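Local coordinates for CyaB (Pseudomonas aeruginosa, PDB 3R5G), which probably makes cyclic AMP from ATP as a membrane-bound class III adenylyl cyclase, the chain here being its catalytic domain, at residues R89-M92 against K93-R96. Sequence-based numbering, arbitrary orientation.
Sequences RKHM and KVLR
Arg96 leaves the helix with CG beside its backbone N (chi1 -77°) and bends at chi3 (-71°), and the turn folds its guanidinium back over Met92, one helical turn earlier; His91 has CG anti to its N (chi1 -165°), which brings its ring alongside the Leu95 branch, although its CB points away. Both pairs are i to i+4 neighbours within helix 74-100 of the class III nucleotidyl cyclase catalytic domain, and they illustrate how side chains one turn apart pack along a helix; where an i to i+4 bond is missing, a water bonds to the carbonyl. Main-chain bonds set the frame, from Leu95 N to His91 O at 2.9 Å and from Arg96 N to Met92 O, also at 2.9 Å. Met92 O also lies under one face of the guanidinium, 3.9 Å from its plane and over its centre. At the edge of that same group, and in its plane, NH1 of Arg96 donates to a water 2.9 Å away. The guanidinium is steadied further by Glu109, in a salt bridge through NH2, which ties the helix to strand 109-116. On another side of the helix, the imidazole of His91 meets the Leu95 branch obliquely, CD2 lying 3.9 Å from Leu95 CG, while its NE2 is hydrogen-bonded to Glu42 of helix 29-50. Leu95 also touches Met92, SD against CD1. Arg89 O lies 3.7 Å from Lys93 N, which bonds instead to Lys90 O; the water held by Arg96 donates to Arg89 O at 2.7 Å and accepts a weak, long bond from Lys93 NZ at 3.4 Å.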
loop_
_atom_site.group_PDB
_atom_site.type_symbol
_atom_site.label_atom_id
_atom_site.label_comp_id
_atom_site.label_asym_id
_atom_site.label_seq_id
_atom_site.Cartn_x
_atom_site.Cartn_y
_atom_site.Cartn_z
ATOM N N ARG A 89 15.505 -4.751 -12.508
ATOM C CA ARG A 89 15.987 -6.070 -12.023
ATOM C C ARG A 89 17.482 -6.194 -12.334
ATOM O O ARG A 89 18.235 -6.764 -11.457
ATOM C CB ARG A 89 15.141 -7.132 -12.715
ATOM C CG ARG A 89 15.576 -8.536 -12.333
ATOM C CD ARG A 89 14.560 -9.610 -12.679
ATOM N NE ARG A 89 14.430 -9.661 -14.133
ATOM C CZ ARG A 89 13.486 -10.414 -14.767
ATOM N NH1 ARG A 89 12.654 -11.159 -13.984
ATOM N NH2 ARG A 89 13.382 -10.459 -16.076
ATOM N N LYS A 90 17.941 -5.691 -13.505
ATOM C CA LYS A 90 19.388 -5.737 -13.783
ATOM C C LYS A 90 20.122 -4.842 -12.828
ATOM O O LYS A 90 21.206 -5.206 -12.344
ATOM C CB LYS A 90 19.704 -5.321 -15.207
ATOM C CG LYS A 90 19.271 -6.230 -16.290
ATOM C CD LYS A 90 19.537 -5.661 -17.639
ATOM C CE LYS A 90 19.005 -6.614 -18.717
ATOM N NZ LYS A 90 19.034 -6.057 -20.065
ATOM N N HIS A 91 19.589 -3.683 -12.499
ATOM C CA HIS A 91 20.342 -2.769 -11.647
ATOM C C HIS A 91 20.395 -3.278 -10.225
ATOM O O HIS A 91 21.325 -3.015 -9.451
ATOM C CB HIS A 91 19.702 -1.389 -11.702
ATOM C CG HIS A 91 20.591 -0.337 -11.157
ATOM N ND1 HIS A 91 21.780 0.002 -11.762
ATOM C CD2 HIS A 91 20.410 0.507 -10.116
ATOM C CE1 HIS A 91 22.334 0.984 -11.062
ATOM N NE2 HIS A 91 21.515 1.320 -10.071
ATOM N N MET A 92 19.436 -4.087 -9.833
ATOM C CA MET A 92 19.503 -4.687 -8.522
ATOM C C MET A 92 20.703 -5.543 -8.329
ATOM O O MET A 92 21.155 -5.627 -7.190
ATOM C CB MET A 92 18.221 -5.494 -8.245
ATOM C CG MET A 92 17.166 -4.690 -7.631
ATOM S SD MET A 92 17.549 -4.299 -5.891
ATOM C CE MET A 92 16.942 -5.568 -4.813
ATOM N N LYS A 93 21.222 -6.112 -9.414
ATOM C CA LYS A 93 22.482 -6.920 -9.252
ATOM C C LYS A 93 23.620 -6.003 -8.858
ATOM O O LYS A 93 24.485 -6.360 -8.025
ATOM C CB LYS A 93 22.882 -7.609 -10.553
ATOM C CG LYS A 93 21.792 -8.539 -11.029
ATOM C CD LYS A 93 22.270 -9.236 -12.307
ATOM C CE LYS A 93 21.291 -10.321 -12.758
ATOM N NZ LYS A 93 19.862 -9.939 -12.415
ATOM N N VAL A 94 23.661 -4.832 -9.471
ATOM C CA VAL A 94 24.679 -3.840 -9.125
ATOM C C VAL A 94 24.497 -3.398 -7.665
ATOM O O VAL A 94 25.466 -3.322 -6.894
ATOM C CB VAL A 94 24.553 -2.684 -10.026
ATOM C CG1 VAL A 94 25.658 -1.664 -9.769
ATOM C CG2 VAL A 94 24.661 -3.147 -11.532
ATOM N N LEU A 95 23.254 -3.048 -7.269
ATOM C CA LEU A 95 23.073 -2.592 -5.936
ATOM C C LEU A 95 23.443 -3.648 -4.927
ATOM O O LEU A 95 23.988 -3.291 -3.857
ATOM C CB LEU A 95 21.625 -2.077 -5.739
ATOM C CG LEU A 95 21.266 -0.854 -6.588
ATOM C CD1 LEU A 95 19.723 -0.587 -6.369
ATOM C CD2 LEU A 95 22.108 0.429 -6.309
ATOM N N ARG A 96 23.083 -4.903 -5.185
ATOM C CA ARG A 96 23.435 -5.996 -4.255
ATOM C C ARG A 96 24.959 -6.082 -4.094
ATOM O O ARG A 96 25.428 -6.370 -3.010
ATOM C CB ARG A 96 22.904 -7.362 -4.659
ATOM C CG ARG A 96 21.420 -7.547 -4.358
ATOM C CD ARG A 96 21.082 -9.036 -4.389
ATOM N NE ARG A 96 21.151 -9.454 -5.782
ATOM C CZ ARG A 96 20.148 -9.319 -6.655
ATOM N NH1 ARG A 96 20.319 -9.661 -7.923
ATOM N NH2 ARG A 96 18.982 -8.864 -6.232
HETATM O O HOH W 1 18.165 -8.768 -9.683
#